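Local structure of TRAP dicarboxylate transporter-DctP subunit (Marinobacter aquaeolei, 4PFI) at residues A[209-214]-A[231-236]; A[224-229]-A[291-296]; A[160-165]-A[177-182]; A[167-172]-A[302-307]. The protein probably binds a small organic acid, perhaps a dicarboxylate, in the periplasm and hands it to a TRAP-type membrane transporter. One frame throughout, in Å; residues are numbered along the deposited sequence.

Interaction 1. Residues A[209-214]-A[231-236]; sequences DLQLGN and HEVQNV. With NA (sodium ion), chain B.
Leu210 and Gln211, in the last turn of helix 203-212, pack against Val233 and Gln234 in the loop leading to strand 236-239; just past this turn the helix closes with a Schellman motif at Gly213. The tight part is built round Val233, whose two methyls are divided between the helix residues. Its CG2 sits 3.8 Å from Leu210 CB. Its CG1 lies against the side of the extended Gln211 chain, 3.7 Å from Gln211 CG, and the two side chains cross at about a right angle. Gln211 belongs to the solvent side, where the contact thins out. On the buried side, a bend at chi2 (-82°) swings the Gln234 amide across to Leu210, bringing OE1 to 3.7 Å from Leu210 CD2. Both polar ends of this amide are occupied: NE2 donates to Val233 O at 3.0 Å, nearly straight at 160°, and OE1 is hydrogen-bonded to Thr163 OG1 on strand 149-164. With an alanine in place of Gln234, Thr163 would probably lose one of its partners and a gap would be likely to open beside the Leu210 methyls. The same loop then forms a classic beta bulge, Asn235 and Val236 both facing Ala164, and it binds a sodium ion together with Gly298 O and two waters: Gln234 O stands 2.4 Å from the sodium and Asn235 OD1 2.3 Å.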
loop_
_atom_site.group_PDB
_atom_site.type_symbol
_atom_site.label_atom_id
_atom_site.label_comp_id
_atom_site.label_asym_id
_atom_site.label_seq_id
_atom_site.Cartn_x
_atom_site.Cartn_y
_atom_site.Cartn_z
ATOM N N ASP A 209 20.837 8.383 4.000
ATOM C CA ASP A 209 20.283 9.688 4.402
ATOM C C ASP A 209 19.751 9.648 5.864
ATOM O O ASP A 209 19.943 10.605 6.614
ATOM C CB ASP A 209 19.176 10.186 3.451
ATOM C CG ASP A 209 19.718 10.848 2.161
ATOM O OD1 ASP A 209 20.918 11.229 2.085
ATOM O OD2 ASP A 209 18.919 10.998 1.194
ATOM N N LEU A 210 19.098 8.565 6.275
ATOM C CA LEU A 210 18.662 8.465 7.674
ATOM C C LEU A 210 19.891 8.492 8.593
ATOM O O LEU A 210 19.889 9.126 9.656
ATOM C CB LEU A 210 17.867 7.178 7.975
ATOM C CG LEU A 210 16.429 7.097 7.471
ATOM C CD1 LEU A 210 15.821 5.725 7.761
ATOM C CD2 LEU A 210 15.551 8.227 8.084
ATOM N N GLN A 211 20.935 7.808 8.154
ATOM C CA GLN A 211 22.074 7.591 8.988
ATOM C C GLN A 211 22.829 8.884 9.191
ATOM O O GLN A 211 23.398 9.114 10.246
ATOM C CB GLN A 211 22.982 6.529 8.388
ATOM C CG GLN A 211 24.046 6.059 9.319
ATOM C CD GLN A 211 24.853 4.963 8.700
ATOM O OE1 GLN A 211 25.208 5.042 7.532
ATOM N NE2 GLN A 211 25.167 3.921 9.493
ATOM N N LEU A 212 22.761 9.759 8.199
ATOM C CA LEU A 212 23.514 10.986 8.178
ATOM C C LEU A 212 22.681 12.099 8.792
ATOM O O LEU A 212 23.174 13.194 9.038
ATOM C CB LEU A 212 23.896 11.338 6.729
ATOM C CG LEU A 212 25.000 10.449 6.146
ATOM C CD1 LEU A 212 25.057 10.621 4.640
ATOM C CD2 LEU A 212 26.379 10.769 6.750
ATOM N N GLY A 213 21.409 11.825 9.045
ATOM C CA GLY A 213 20.516 12.869 9.527
ATOM C C GLY A 213 20.028 13.804 8.431
ATOM O O GLY A 213 19.454 14.820 8.731
ATOM N N ASN A 214 20.255 13.480 7.156
ATOM C CA ASN A 214 19.636 14.275 6.079
ATOM C C ASN A 214 18.108 14.136 6.061
ATOM O O ASN A 214 17.385 15.007 5.586
ATOM C CB ASN A 214 20.198 13.881 4.706
ATOM C CG ASN A 214 21.686 14.114 4.607
ATOM O OD1 ASN A 214 22.219 15.096 5.131
ATOM N ND2 ASN A 214 22.369 13.211 3.935
ATOM N N HIS A 231 15.804 0.070 10.691
ATOM C CA HIS A 231 15.771 -0.030 12.131
ATOM C C HIS A 231 17.193 0.079 12.704
ATOM O O HIS A 231 17.343 0.350 13.887
ATOM C CB HIS A 231 15.087 -1.318 12.591
ATOM C CG HIS A 231 15.765 -2.567 12.116
ATOM N ND1 HIS A 231 15.783 -2.950 10.803
ATOM C CD2 HIS A 231 16.437 -3.518 12.811
ATOM C CE1 HIS A 231 16.459 -4.092 10.687
ATOM N NE2 HIS A 231 16.861 -4.451 11.888
ATOM N N GLU A 232 18.217 -0.128 11.879
ATOM C CA GLU A 232 19.624 0.003 12.316
ATOM C C GLU A 232 20.054 1.468 12.491
ATOM O O GLU A 232 21.017 1.742 13.162
ATOM C CB GLU A 232 20.584 -0.658 11.301
ATOM C CG GLU A 232 20.355 -2.143 11.107
ATOM C CD GLU A 232 21.251 -2.821 10.048
ATOM O OE1 GLU A 232 22.090 -2.166 9.365
ATOM O OE2 GLU A 232 21.085 -4.044 9.877
ATOM N N VAL A 233 19.316 2.392 11.880
ATOM C CA VAL A 233 19.710 3.778 11.812
ATOM C C VAL A 233 18.563 4.653 12.341
ATOM O O VAL A 233 18.484 5.855 12.065
ATOM C CB VAL A 233 20.180 4.161 10.355
ATOM C CG1 VAL A 233 21.490 3.444 10.012
ATOM C CG2 VAL A 233 19.096 3.845 9.311
ATOM N N GLN A 234 17.686 4.032 13.126
ATOM C CA GLN A 234 16.597 4.730 13.783
ATOM C C GLN A 234 16.523 4.253 15.256
ATOM O O GLN A 234 17.088 3.220 15.616
ATOM C CB GLN A 234 15.260 4.512 13.046
ATOM C CG GLN A 234 15.177 4.969 11.576
ATOM C CD GLN A 234 14.902 6.467 11.433
ATOM O OE1 GLN A 234 13.801 6.893 11.026
ATOM N NE2 GLN A 234 15.908 7.281 11.741
ATOM N N ASN A 235 15.860 5.016 16.104
ATOM C CA ASN A 235 15.766 4.717 17.540
ATOM C C ASN A 235 14.335 4.470 18.005
ATOM O O ASN A 235 14.111 3.794 19.013
ATOM C CB ASN A 235 16.374 5.866 18.361
ATOM C CG ASN A 235 17.923 5.838 18.379
ATOM O OD1 ASN A 235 18.562 4.810 18.144
ATOM N ND2 ASN A 235 18.507 6.971 18.699
ATOM N N VAL A 236 13.355 4.990 17.276
ATOM C CA VAL A 236 12.003 4.872 17.742
ATOM C C VAL A 236 11.050 4.484 16.616
ATOM O O VAL A 236 10.958 5.163 15.602
ATOM C CB VAL A 236 11.503 6.185 18.412
ATOM C CG1 VAL A 236 10.090 5.994 18.917
ATOM C CG2 VAL A 236 12.434 6.630 19.530
HETATM NA NA NA B . 18.765 2.653 17.290
HETATM O O HOH W 1 17.384 10.133 11.024
HETATM O O HOH W 2 18.781 0.409 16.190
HETATM O O HOH W 3 20.550 3.716 15.775
#

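Interaction 2. Residues A[224-229]-A[291-296]; sequences AIEEMG and ETILEQ
Glu226 meets Thr292 and Ile293 where helix 222-228 comes up against the C-terminal end of the long helix 263-296. The axes of 224-228 and 291-296 approach to 9.9 Å, with a signed crossing angle of 45°, and four side chains, Ile225, Glu226, Thr292 and Ile293, make the contact. Glu226 CB rests 3.8 Å from Ile293 CG1 and also touches that isoleucine's CD1; the two side chains slide past each other in opposite directions. CG lies anti to the backbone N (chi1 -171°), a torsion that sends the chain out toward the other helix, and it comes within 3.8 Å of Thr292 CG2. The chain then bends at chi2 (-75°), carrying CD along the same threonine methyl, and OE2 finishes 3.6 Å from Thr292 CG2. The other oxygen, OE1, makes a long, weak ion pair with Arg289. Deeper in, Ile293 CD1 reaches Ile225 CG2 at 4.0 Å, next to strand 149-164. An alanine replacing Glu226 would keep the CB contact but would probably leave the Thr292 methyl without its cover and Arg289 without part of its nearby negative charge. Thr292 turns its methyl to the glutamate while its OG1 bonds back to Glu288 O in its own helix. The joint is therefore held by aliphatic carbons, with the carboxylate merely lying over a methyl, and charge probably contributes little.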
loop_
_atom_site.group_PDB
_atom_site.type_symbol
_atom_site.label_atom_id
_atom_site.label_comp_id
_atom_site.label_asym_id
_atom_site.label_seq_id
_atom_site.Cartn_x
_atom_site.Cartn_y
_atom_site.Cartn_z
ATOM N N ALA A 224 8.860 -3.865 5.347
ATOM C CA ALA A 224 9.695 -3.089 4.445
ATOM C C ALA A 224 10.839 -2.399 5.246
ATOM O O ALA A 224 11.984 -2.315 4.781
ATOM C CB ALA A 224 8.866 -2.073 3.700
ATOM N N ILE A 225 10.525 -1.939 6.461
ATOM C CA ILE A 225 11.520 -1.351 7.351
ATOM C C ILE A 225 12.638 -2.364 7.691
ATOM O O ILE A 225 13.828 -2.039 7.627
ATOM C CB ILE A 225 10.847 -0.855 8.639
ATOM C CG1 ILE A 225 9.966 0.360 8.309
ATOM C CG2 ILE A 225 11.882 -0.502 9.701
ATOM C CD1 ILE A 225 8.993 0.740 9.422
ATOM N N GLU A 226 12.250 -3.579 8.067
ATOM C CA GLU A 226 13.219 -4.622 8.379
ATOM C C GLU A 226 14.054 -4.957 7.135
ATOM O O GLU A 226 15.272 -5.060 7.208
ATOM C CB GLU A 226 12.531 -5.886 8.936
ATOM C CG GLU A 226 13.491 -6.935 9.497
ATOM C CD GLU A 226 14.232 -7.722 8.415
ATOM O OE1 GLU A 226 13.654 -7.959 7.325
ATOM O OE2 GLU A 226 15.411 -8.111 8.640
ATOM N N GLU A 227 13.390 -5.160 6.003
ATOM C CA GLU A 227 14.068 -5.534 4.761
ATOM C C GLU A 227 15.149 -4.505 4.335
ATOM O O GLU A 227 16.232 -4.895 3.886
ATOM C CB GLU A 227 13.056 -5.683 3.629
ATOM C CG GLU A 227 13.646 -6.276 2.375
ATOM C CD GLU A 227 14.252 -7.664 2.623
ATOM O OE1 GLU A 227 13.622 -8.499 3.330
ATOM O OE2 GLU A 227 15.376 -7.913 2.124
HETATM N N MSE A 228 14.853 -3.205 4.469
HETATM C CA MSE A 228 15.774 -2.141 4.075
HETATM C C MSE A 228 16.744 -1.817 5.185
HETATM O O MSE A 228 17.640 -1.013 5.004
HETATM C CB MSE A 228 15.002 -0.840 3.790
HETATM C CG MSE A 228 13.686 -1.008 3.066
HETATM SE SE MSE A 228 13.758 -0.290 1.320
HETATM C CE MSE A 228 15.071 -1.646 0.766
ATOM N N GLY A 229 16.501 -2.356 6.365
ATOM C CA GLY A 229 17.405 -2.142 7.468
ATOM C C GLY A 229 17.305 -0.777 8.151
ATOM O O GLY A 229 18.221 -0.389 8.849
ATOM N N GLU A 291 9.550 -8.823 15.390
ATOM C CA GLU A 291 10.437 -9.552 16.316
ATOM C C GLU A 291 11.891 -9.517 15.807
ATOM O O GLU A 291 12.827 -9.333 16.582
ATOM C CB GLU A 291 9.975 -11.005 16.497
ATOM N N THR A 292 12.081 -9.688 14.504
ATOM C CA THR A 292 13.417 -9.601 13.917
ATOM C C THR A 292 14.055 -8.229 14.180
ATOM O O THR A 292 15.206 -8.141 14.583
ATOM C CB THR A 292 13.361 -9.892 12.412
ATOM O OG1 THR A 292 12.877 -11.230 12.228
ATOM C CG2 THR A 292 14.728 -9.721 11.761
ATOM N N ILE A 293 13.297 -7.164 13.953
ATOM C CA ILE A 293 13.752 -5.814 14.264
ATOM C C ILE A 293 14.217 -5.673 15.728
ATOM O O ILE A 293 15.250 -5.092 15.985
ATOM C CB ILE A 293 12.637 -4.777 13.964
ATOM C CG1 ILE A 293 12.612 -4.438 12.485
ATOM C CG2 ILE A 293 12.859 -3.495 14.716
ATOM C CD1 ILE A 293 11.314 -3.752 12.005
ATOM N N LEU A 294 13.440 -6.188 16.682
ATOM C CA LEU A 294 13.766 -6.014 18.083
ATOM C C LEU A 294 15.047 -6.743 18.469
ATOM O O LEU A 294 15.762 -6.279 19.349
ATOM C CB LEU A 294 12.598 -6.429 18.971
ATOM C CG LEU A 294 11.433 -5.430 18.860
ATOM C CD1 LEU A 294 10.264 -5.918 19.653
ATOM C CD2 LEU A 294 11.834 -4.025 19.320
ATOM N N GLU A 295 15.349 -7.859 17.804
ATOM C CA GLU A 295 16.629 -8.559 17.993
ATOM C C GLU A 295 17.853 -7.671 17.688
ATOM O O GLU A 295 18.939 -7.905 18.200
ATOM C CB GLU A 295 16.694 -9.812 17.110
ATOM C CG GLU A 295 15.661 -10.881 17.498
ATOM C CD GLU A 295 15.360 -11.904 16.376
ATOM O OE1 GLU A 295 16.136 -11.983 15.384
ATOM O OE2 GLU A 295 14.329 -12.625 16.473
ATOM N N GLN A 296 17.694 -6.670 16.824
ATOM C CA GLN A 296 18.811 -5.806 16.487
ATOM C C GLN A 296 19.224 -4.993 17.734
ATOM O O GLN A 296 20.406 -4.710 17.941
ATOM C CB GLN A 296 18.424 -4.868 15.335
ATOM C CG GLN A 296 19.330 -3.657 15.130
ATOM C CD GLN A 296 20.656 -3.983 14.440
ATOM O OE1 GLN A 296 20.805 -5.045 13.845
ATOM N NE2 GLN A 296 21.621 -3.055 14.510
#

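Interaction 3. Residues A[160-165]-A[177-182]; sequences MTWTAN and LRFRTM
Trp162 and Phe179 form a T-shaped pair across these two segments, the edge of Phe179 directed at the face of Trp162. The planes stand at 79°, and the centroids of the tryptophan five-membered ring and the phenylalanine ring are 5.9 Å apart. Phe179 gets there with CG anti to its backbone N (chi1 -164°), a conformation that lays the ring out toward strand 149-164. Its CZ then lies 4.3 Å from Trp162 CB, which sits at the ring edge close to the ring plane. The neighbouring CE1 comes to 3.7 Å from Thr163 O. At the other end of the contact two selenomethionines meet tip to tip, Met160 CE lying 3.8 Å from Met182 CE. Both chains are folded back at chi2 and chi3 rather than extended, and through these bends Met160 CE also touches Met182 CG at 3.9 Å. The aromatic pair is part of a larger cluster: Phe174 meets both rings edge-to-face, Phe191 stacks on Phe179 and meets Trp162 edge-to-face, and Phe312 of helix 306-316 adds another edge-to-face partner for Trp162. The backbones themselves stay well apart because strand 217-220 pairs with both, antiparallel to 149-164 and parallel to 178-180, and the side chains described here reach over that middle strand.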
loop_
_atom_site.group_PDB
_atom_site.type_symbol
_atom_site.label_atom_id
_atom_site.label_comp_id
_atom_site.label_asym_id
_atom_site.label_seq_id
_atom_site.Cartn_x
_atom_site.Cartn_y
_atom_site.Cartn_z
HETATM N N MSE A 160 0.894 1.245 8.101
HETATM C CA MSE A 160 2.091 2.094 7.952
HETATM C C MSE A 160 2.671 2.345 9.359
HETATM O O MSE A 160 1.927 2.579 10.308
HETATM C CB MSE A 160 1.779 3.422 7.260
HETATM C CG MSE A 160 1.270 3.264 5.829
HETATM SE SE MSE A 160 2.650 2.592 4.613
HETATM C CE MSE A 160 3.651 4.268 4.306
ATOM N N THR A 161 3.990 2.303 9.484
ATOM C CA THR A 161 4.646 2.496 10.767
ATOM C C THR A 161 5.667 3.620 10.632
ATOM O O THR A 161 6.263 3.783 9.574
ATOM C CB THR A 161 5.327 1.193 11.203
ATOM O OG1 THR A 161 4.319 0.215 11.544
ATOM C CG2 THR A 161 6.236 1.432 12.402
ATOM N N TRP A 162 5.831 4.441 11.661
ATOM C CA TRP A 162 6.719 5.596 11.565
ATOM C C TRP A 162 8.046 5.288 12.279
ATOM O O TRP A 162 8.042 4.640 13.324
ATOM C CB TRP A 162 6.089 6.803 12.249
ATOM C CG TRP A 162 4.777 7.248 11.705
ATOM C CD1 TRP A 162 4.224 6.901 10.523
ATOM C CD2 TRP A 162 3.861 8.148 12.322
ATOM N NE1 TRP A 162 3.012 7.542 10.346
ATOM C CE2 TRP A 162 2.766 8.310 11.448
ATOM C CE3 TRP A 162 3.849 8.832 13.535
ATOM C CZ2 TRP A 162 1.687 9.120 11.743
ATOM C CZ3 TRP A 162 2.766 9.640 13.828
ATOM C CH2 TRP A 162 1.708 9.781 12.935
ATOM N N THR A 163 9.170 5.739 11.726
ATOM C CA THR A 163 10.435 5.711 12.443
ATOM C C THR A 163 11.047 7.107 12.457
ATOM O O THR A 163 10.787 7.936 11.578
ATOM C CB THR A 163 11.485 4.733 11.813
ATOM O OG1 THR A 163 11.883 5.191 10.520
ATOM C CG2 THR A 163 10.933 3.372 11.646
ATOM N N ALA A 164 11.855 7.337 13.483
ATOM C CA ALA A 164 12.614 8.538 13.640
ATOM C C ALA A 164 13.624 8.308 14.771
ATOM O O ALA A 164 13.744 7.201 15.311
ATOM C CB ALA A 164 11.698 9.699 13.970
ATOM N N ASN A 165 14.346 9.373 15.120
ATOM C CA ASN A 165 15.238 9.323 16.257
ATOM C C ASN A 165 14.652 9.973 17.502
ATOM O O ASN A 165 15.380 10.358 18.407
ATOM C CB ASN A 165 16.602 9.875 15.883
ATOM C CG ASN A 165 17.414 8.861 15.136
ATOM O OD1 ASN A 165 17.345 7.666 15.433
ATOM N ND2 ASN A 165 18.161 9.308 14.143
ATOM N N LEU A 177 10.798 18.683 10.800
ATOM C CA LEU A 177 11.389 17.383 10.451
ATOM C C LEU A 177 11.329 17.113 8.966
ATOM O O LEU A 177 10.269 17.237 8.363
ATOM C CB LEU A 177 10.643 16.256 11.168
ATOM C CG LEU A 177 11.384 15.666 12.366
ATOM C CD1 LEU A 177 11.913 16.769 13.274
ATOM C CD2 LEU A 177 10.476 14.706 13.125
ATOM N N ARG A 178 12.458 16.752 8.365
ATOM C CA ARG A 178 12.430 16.214 7.004
ATOM C C ARG A 178 11.960 14.773 7.115
ATOM O O ARG A 178 12.629 13.940 7.727
ATOM C CB ARG A 178 13.815 16.266 6.351
ATOM C CG ARG A 178 14.344 17.664 6.158
ATOM C CD ARG A 178 13.991 18.149 4.770
ATOM N NE ARG A 178 14.966 17.680 3.803
ATOM C CZ ARG A 178 15.103 18.169 2.572
ATOM N NH1 ARG A 178 14.324 19.162 2.139
ATOM N NH2 ARG A 178 16.043 17.659 1.780
ATOM N N PHE A 179 10.803 14.482 6.545
ATOM C CA PHE A 179 10.171 13.189 6.746
ATOM C C PHE A 179 9.842 12.573 5.387
ATOM O O PHE A 179 9.243 13.229 4.545
ATOM C CB PHE A 179 8.900 13.341 7.628
ATOM C CG PHE A 179 8.401 12.029 8.207
ATOM C CD1 PHE A 179 8.932 11.516 9.385
ATOM C CD2 PHE A 179 7.424 11.286 7.537
ATOM C CE1 PHE A 179 8.481 10.285 9.902
ATOM C CE2 PHE A 179 6.967 10.050 8.053
ATOM C CZ PHE A 179 7.493 9.550 9.224
ATOM N N ARG A 180 10.248 11.321 5.166
ATOM C CA ARG A 180 10.091 10.676 3.856
ATOM C C ARG A 180 8.736 9.933 3.733
ATOM O O ARG A 180 8.425 9.008 4.486
ATOM C CB ARG A 180 11.329 9.808 3.551
ATOM C CG ARG A 180 11.128 8.547 2.727
ATOM C CD ARG A 180 10.633 8.792 1.391
ATOM N NE ARG A 180 11.079 7.781 0.438
ATOM C CZ ARG A 180 10.411 7.418 -0.669
ATOM N NH1 ARG A 180 10.939 6.521 -1.489
ATOM N NH2 ARG A 180 9.225 7.931 -0.982
ATOM N N THR A 181 7.924 10.388 2.788
ATOM C CA THR A 181 6.536 9.973 2.659
ATOM C C THR A 181 6.376 9.144 1.393
ATOM O O THR A 181 7.301 9.075 0.589
ATOM C CB THR A 181 5.601 11.212 2.503
ATOM O OG1 THR A 181 5.904 11.902 1.279
ATOM C CG2 THR A 181 5.739 12.175 3.674
HETATM N N MSE A 182 5.200 8.542 1.196
HETATM C CA MSE A 182 4.881 7.920 -0.095
HETATM C C MSE A 182 4.916 9.019 -1.161
HETATM O O MSE A 182 4.718 10.207 -0.877
HETATM C CB MSE A 182 3.497 7.235 -0.055
HETATM C CG MSE A 182 3.424 5.974 0.843
HETATM SE SE MSE A 182 4.821 4.624 0.424
HETATM C CE MSE A 182 6.188 5.246 1.649
#

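Interaction 4. Residues A[167-172]-A[302-307]; sequences PLRTPS and VRLTED
The loop between strands 149-164 and 178-180 lies over the turn that joins strand 300-303 to helix 306-316, with Arg169 and Leu168 meeting Val302 and Leu304. Arg169 runs out extended from CG to NE and crosses the Val302 side chain at about a right angle. Its guanidinium is laid flat on the valine: Val302 CG1 sits 3.4 Å above the plane, offset toward the rim, and is nearest to Arg169 NH2 at 3.6 Å. The second methyl, Val302 CG2, is 4.0 Å from the same NH2. With CG1 anti to the backbone N (chi1 172°), Val302 presents both methyls to the arginine. Arg169 NH1 makes a long, weak ion pair with Glu308.

Midway along the turn the chain passes from strand to helix, and Thr305 takes the N-cap position. Its side chain caps a backbone N at the start of helix 306-316, while its own N is hydrogen-bonded to Glu308 OE1, an exchange consistent with a capping box. Just ahead of the cap, Leu304 turns inward to the loop. Its CD2 lies 3.7 Å from Leu168 O and 3.8 Å from Arg169 CA, so a methyl is pressed against loop backbone as much as against side chain. Arg169 CG is also near this methyl, 4.2 Å from Leu304 CD2. The loop backbone is tied at this point by Asp173 OD2, which accepts hydrogen bonds from Arg169 N and Thr170 N, and Leu304 packs further against Phe312 of the helix it precedes.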
loop_
_atom_site.group_PDB
_atom_site.type_symbol
_atom_site.label_atom_id
_atom_site.label_comp_id
_atom_site.label_asym_id
_atom_site.label_seq_id
_atom_site.Cartn_x
_atom_site.Cartn_y
_atom_site.Cartn_z
ATOM N N PRO A 167 10.387 9.949 19.673
ATOM C CA PRO A 167 8.996 9.490 19.541
ATOM C C PRO A 167 8.156 10.521 18.800
ATOM O O PRO A 167 8.483 11.694 18.839
ATOM C CB PRO A 167 8.510 9.336 20.995
ATOM C CG PRO A 167 9.760 9.440 21.862
ATOM C CD PRO A 167 10.727 10.296 21.062
ATOM N N LEU A 168 7.103 10.081 18.121
ATOM C CA LEU A 168 6.245 10.977 17.366
ATOM C C LEU A 168 4.837 10.909 17.975
ATOM O O LEU A 168 3.931 10.305 17.397
ATOM C CB LEU A 168 6.237 10.582 15.896
ATOM C CG LEU A 168 7.603 10.697 15.203
ATOM C CD1 LEU A 168 7.647 9.908 13.907
ATOM C CD2 LEU A 168 7.965 12.161 14.931
ATOM N N ARG A 169 4.680 11.519 19.158
ATOM C CA ARG A 169 3.446 11.410 19.927
ATOM C C ARG A 169 2.436 12.517 19.643
ATOM O O ARG A 169 1.241 12.317 19.824
ATOM C CB ARG A 169 3.761 11.413 21.422
ATOM C CG ARG A 169 4.605 10.249 21.868
ATOM C CD ARG A 169 5.142 10.479 23.286
ATOM N NE ARG A 169 5.817 9.288 23.783
ATOM C CZ ARG A 169 5.178 8.171 24.119
ATOM N NH1 ARG A 169 3.850 8.113 24.011
ATOM N NH2 ARG A 169 5.869 7.114 24.548
ATOM N N THR A 170 2.918 13.686 19.231
ATOM C CA THR A 170 2.034 14.804 18.889
ATOM C C THR A 170 2.499 15.427 17.579
ATOM O O THR A 170 3.642 15.249 17.192
ATOM C CB THR A 170 2.018 15.887 19.981
ATOM O OG1 THR A 170 3.282 16.563 19.999
ATOM C CG2 THR A 170 1.769 15.267 21.338
ATOM N N PRO A 171 1.603 16.136 16.882
ATOM C CA PRO A 171 1.983 16.865 15.668
ATOM C C PRO A 171 3.186 17.747 15.916
ATOM O O PRO A 171 4.052 17.865 15.046
ATOM C CB PRO A 171 0.747 17.725 15.380
ATOM C CG PRO A 171 -0.385 16.957 15.970
ATOM C CD PRO A 171 0.164 16.273 17.180
ATOM N N SER A 172 3.252 18.345 17.098
ATOM C CA SER A 172 4.390 19.172 17.455
ATOM C C SER A 172 5.753 18.449 17.245
ATOM O O SER A 172 6.746 19.093 16.907
ATOM C CB SER A 172 4.265 19.625 18.908
ATOM O OG SER A 172 5.455 20.293 19.292
ATOM N N VAL A 302 6.625 2.400 20.244
ATOM C CA VAL A 302 5.675 3.281 20.904
ATOM C C VAL A 302 4.326 3.109 20.224
ATOM O O VAL A 302 4.237 3.344 19.037
ATOM C CB VAL A 302 6.133 4.763 20.784
ATOM C CG1 VAL A 302 5.042 5.692 21.312
ATOM C CG2 VAL A 302 7.469 4.989 21.523
ATOM N N ARG A 303 3.301 2.650 20.937
ATOM C CA ARG A 303 1.938 2.643 20.375
ATOM C C ARG A 303 1.202 3.846 20.918
ATOM O O ARG A 303 1.084 3.991 22.116
ATOM C CB ARG A 303 1.158 1.367 20.715
ATOM C CG ARG A 303 2.058 0.137 20.653
ATOM C CD ARG A 303 1.429 -1.058 19.958
ATOM N NE ARG A 303 2.442 -2.093 19.718
ATOM C CZ ARG A 303 2.489 -2.856 18.629
ATOM N NH1 ARG A 303 3.452 -3.762 18.486
ATOM N NH2 ARG A 303 1.554 -2.705 17.669
ATOM N N LEU A 304 0.737 4.720 20.033
ATOM C CA LEU A 304 0.012 5.911 20.461
ATOM C C LEU A 304 -1.282 5.544 21.199
ATOM O O LEU A 304 -1.955 4.568 20.840
ATOM C CB LEU A 304 -0.302 6.803 19.266
ATOM C CG LEU A 304 0.910 7.384 18.528
ATOM C CD1 LEU A 304 0.430 8.422 17.510
ATOM C CD2 LEU A 304 1.979 7.975 19.465
ATOM N N THR A 305 -1.605 6.307 22.238
ATOM C CA THR A 305 -2.888 6.190 22.937
ATOM C C THR A 305 -3.994 6.757 22.067
ATOM O O THR A 305 -3.721 7.476 21.110
ATOM C CB THR A 305 -2.911 7.015 24.219
ATOM O OG1 THR A 305 -2.748 8.404 23.880
ATOM C CG2 THR A 305 -1.816 6.564 25.189
ATOM N N GLU A 306 -5.239 6.449 22.405
ATOM C CA GLU A 306 -6.385 6.991 21.668
ATOM C C GLU A 306 -6.399 8.522 21.684
ATOM O O GLU A 306 -6.703 9.141 20.673
ATOM C CB GLU A 306 -7.694 6.411 22.203
ATOM C CG GLU A 306 -7.895 4.953 21.806
ATOM C CD GLU A 306 -7.785 4.716 20.290
ATOM O OE1 GLU A 306 -8.567 5.331 19.519
ATOM O OE2 GLU A 306 -6.908 3.918 19.867
ATOM N N ASP A 307 -6.036 9.130 22.810
ATOM C CA ASP A 307 -5.951 10.586 22.883
ATOM C C ASP A 307 -4.924 11.144 21.897
ATOM O O ASP A 307 -5.175 12.132 21.215
ATOM C CB ASP A 307 -5.587 11.035 24.297
ATOM C CG ASP A 307 -6.761 10.961 25.253
ATOM O OD1 ASP A 307 -7.835 10.469 24.837
ATOM O OD2 ASP A 307 -6.601 11.378 26.425
#

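Overall arrangement
From the N terminus, strand 149-164 supplies 160-165, which interaction 3 joins to 177-182 over a short loop. Within that loop 167-172 opens interaction 4, so the two cross. Farther on, 209-214 opens interaction 1 and 224-229 opens interaction 2; residues 231-236 close the first and 291-296 the second, so these also cross. Interaction 4 closes last, at 302-307, its long span enclosing both. The run of 231-236 beside strand 149-164 connects interactions 1 and 3, His231 packed on Ile293 connects 1 and 2, Val236 touching Val302 connects 1 and 4, and Trp162 touching Leu168 connects 3 and 4. Together they tie helices 203-212, 222-228 and 263-296 to strands 149-164, 178-180 and 300-303.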